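PDB 3QTG: pyruvate kinase from Pyrobaculum aerophilum, which catalyses the last step of glycolysis, interconverting phosphoenolpyruvate plus ADP and pyruvate plus ATP with the help of a divalent metal ion. Local coordinates for residues K142-G147 with E152-S157. Sequence-based numbering, arbitrary orientation.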
ATOM      1  N   LYS A 142      15.609 -16.319  48.517  1.00 38.43           N
ATOM      2  CA  LYS A 142      15.838 -17.300  47.464  1.00 39.44           C
ATOM      3  C   LYS A 142      15.439 -18.683  47.996  1.00 38.44           C
ATOM      4  O   LYS A 142      16.017 -19.152  48.966  1.00 38.82           O
ATOM      5  CB  LYS A 142      17.329 -17.317  47.107  1.00 39.41           C
ATOM      6  CG  LYS A 142      17.666 -17.261  45.647  1.00 44.74           C
ATOM      7  CD  LYS A 142      16.863 -18.190  44.764  1.00 48.12           C
ATOM      8  CE  LYS A 142      17.199 -17.890  43.296  1.00 51.72           C
ATOM      9  NZ  LYS A 142      18.612 -18.252  42.984  1.00 52.24           N
ATOM     10  N   VAL A 143      14.477 -19.335  47.354  1.00 38.29           N
ATOM     11  CA  VAL A 143      13.990 -20.658  47.785  1.00 38.21           C
ATOM     12  C   VAL A 143      14.991 -21.811  47.514  1.00 39.57           C
ATOM     13  O   VAL A 143      15.372 -22.086  46.376  1.00 39.68           O
ATOM     14  CB  VAL A 143      12.596 -20.976  47.192  1.00 37.98           C
ATOM     15  CG1 VAL A 143      12.074 -22.335  47.673  1.00 36.80           C
ATOM     16  CG2 VAL A 143      11.605 -19.863  47.541  1.00 36.68           C
ATOM     17  N   THR A 144      15.378 -22.499  48.585  1.00 40.62           N
ATOM     18  CA  THR A 144      16.431 -23.509  48.539  1.00 41.87           C
ATOM     19  C   THR A 144      15.953 -24.944  48.777  1.00 42.83           C
ATOM     20  O   THR A 144      16.675 -25.907  48.505  1.00 42.91           O
ATOM     21  CB  THR A 144      17.519 -23.182  49.570  1.00 42.03           C
ATOM     22  OG1 THR A 144      16.920 -23.043  50.866  1.00 41.45           O
ATOM     23  CG2 THR A 144      18.259 -21.894  49.182  1.00 40.60           C
ATOM     24  N   ASN A 145      14.744 -25.082  49.302  1.00 43.70           N
ATOM     25  CA  ASN A 145      14.153 -26.391  49.537  1.00 45.71           C
ATOM     26  C   ASN A 145      12.675 -26.201  49.799  1.00 46.63           C
ATOM     27  O   ASN A 145      12.275 -25.160  50.327  1.00 46.44           O
ATOM     28  CB  ASN A 145      14.830 -27.114  50.720  1.00 45.45           C
ATOM     29  CG  ASN A 145      14.664 -28.621  50.653  1.00 46.49           C
ATOM     30  OD1 ASN A 145      14.158 -29.156  49.667  1.00 48.10           O
ATOM     31  ND2 ASN A 145      15.086 -29.311  51.701  1.00 44.24           N
ATOM     32  N   THR A 146      11.881 -27.202  49.411  1.00 48.46           N
ATOM     33  CA  THR A 146      10.418 -27.204  49.570  1.00 49.58           C
ATOM     34  C   THR A 146       9.985 -28.590  50.023  1.00 50.96           C
ATOM     35  O   THR A 146      10.658 -29.574  49.744  1.00 51.19           O
ATOM     36  CB  THR A 146       9.672 -26.863  48.244  1.00 49.49           C
ATOM     37  OG1 THR A 146       9.833 -27.938  47.312  1.00 50.48           O
ATOM     38  CG2 THR A 146      10.208 -25.584  47.596  1.00 48.72           C
ATOM     39  N   GLY A 147       8.855 -28.670  50.714  1.00 52.46           N
ATOM     40  CA  GLY A 147       8.386 -29.939  51.265  1.00 54.45           C
ATOM     41  C   GLY A 147       6.885 -30.059  51.146  1.00 55.82           C
ATOM     42  O   GLY A 147       6.286 -29.511  50.223  1.00 56.38           O
ATOM     43  N   GLU A 152      11.931 -23.583  52.644  1.00 38.20           N
ATOM     44  CA  GLU A 152      13.076 -22.868  53.156  1.00 37.82           C
ATOM     45  C   GLU A 152      13.595 -21.902  52.088  1.00 37.10           C
ATOM     46  O   GLU A 152      13.615 -22.233  50.900  1.00 36.65           O
ATOM     47  CB  GLU A 152      14.172 -23.859  53.586  1.00 38.04           C
ATOM     48  CG  GLU A 152      13.778 -24.704  54.834  1.00 39.06           C
ATOM     49  CD  GLU A 152      14.759 -25.839  55.116  1.00 40.80           C
ATOM     50  OE1 GLU A 152      15.495 -26.265  54.186  1.00 42.28           O
ATOM     51  OE2 GLU A 152      14.800 -26.304  56.277  1.00 45.74           O
ATOM     52  N   ALA A 153      14.033 -20.723  52.521  1.00 36.95           N
ATOM     53  CA  ALA A 153      14.543 -19.701  51.618  1.00 36.95           C
ATOM     54  C   ALA A 153      15.646 -18.867  52.276  1.00 37.15           C
ATOM     55  O   ALA A 153      15.618 -18.628  53.474  1.00 37.70           O
ATOM     56  CB  ALA A 153      13.401 -18.822  51.128  1.00 36.38           C
ATOM     57  N   VAL A 154      16.628 -18.435  51.501  1.00 37.21           N
ATOM     58  CA  VAL A 154      17.748 -17.675  52.050  1.00 37.85           C
ATOM     59  C   VAL A 154      17.488 -16.200  51.825  1.00 38.56           C
ATOM     60  O   VAL A 154      17.247 -15.778  50.682  1.00 39.36           O
ATOM     61  CB  VAL A 154      19.110 -18.079  51.383  1.00 38.67           C
ATOM     62  CG1 VAL A 154      20.244 -17.117  51.781  1.00 38.10           C
ATOM     63  CG2 VAL A 154      19.485 -19.507  51.745  1.00 37.07           C
ATOM     64  N   ALA A 155      17.549 -15.424  52.903  1.00 39.39           N
ATOM     65  CA  ALA A 155      17.359 -13.996  52.842  1.00 40.66           C
ATOM     66  C   ALA A 155      18.568 -13.333  52.159  1.00 42.58           C
ATOM     67  O   ALA A 155      19.724 -13.605  52.503  1.00 42.41           O
ATOM     68  CB  ALA A 155      17.160 -13.445  54.219  1.00 40.93           C
ATOM     69  N   GLU A 156      18.276 -12.494  51.167  1.00 43.78           N
ATOM     70  CA  GLU A 156      19.293 -11.785  50.413  1.00 46.15           C
ATOM     71  C   GLU A 156      19.702 -10.502  51.136  1.00 46.34           C
ATOM     72  O   GLU A 156      20.735  -9.929  50.827  1.00 46.67           O
ATOM     73  CB  GLU A 156      18.807 -11.516  48.987  1.00 45.55           C
ATOM     74  CG  GLU A 156      18.580 -12.800  48.209  1.00 47.12           C
ATOM     75  CD  GLU A 156      18.037 -12.589  46.795  1.00 48.85           C
ATOM     76  OE1 GLU A 156      18.090 -11.455  46.251  1.00 49.86           O
ATOM     77  OE2 GLU A 156      17.555 -13.588  46.215  1.00 54.02           O
ATOM     78  N   SER A 157      18.897 -10.085  52.120  1.00 46.90           N
ATOM     79  CA  SER A 157      19.242  -8.982  53.013  1.00 47.44           C
ATOM     80  C   SER A 157      18.531  -9.127  54.366  1.00 47.71           C
ATOM     81  O   SER A 157      17.718 -10.034  54.555  1.00 47.72           O
ATOM     82  CB  SER A 157      18.923  -7.626  52.361  1.00 47.58           C
ATOM     83  OG  SER A 157      17.535  -7.497  52.118  1.00 48.04           O
TER
HETATM   84  O   HOH W   1      17.427 -25.217  52.229  1.00 47.05           O
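Thr144 and Asn145 both sit opposite Glu152, a classic beta bulge in the hairpin of strands 139-146 and 150-155. Both amides turn to one acceptor: Thr144 N bonds Glu152 O at 2.9 Å, whereas Asn145 N reaches the same Glu152 O only weakly, at 3.5 Å. Glu152 N closes the bulge, donating almost straight to Asn145 O (2.8 Å, 170°), and next to it Lys142 and Val154 form a regular pair through reciprocal bonds. The side-chain ends of Thr144 meet Glu152 and Val154. Its chi1 of 55° sets OG1 between backbone N and carbonyl carbon, 2.6 Å from a water, which donates to Glu152 OE1, while CG2 meets Val154 CG2 at 3.7 Å, the two side chains crossing nearly at right angles. Asn145 runs alongside Glu152, its amide plane turned 62° from the carboxylate. On the face opposite Glu152 and Val154, Val143 CG2 packs against Ala153 CB at 4.1 Å, beside Phe104 and Ile132. This is the small beta domain projecting from the pyruvate kinase barrel, away from the active site. One strong and one weak amide bond converge on Glu152 O, so the strand carries its extra residue while the pairing continues, and water ties the bulge threonine to the carboxylate.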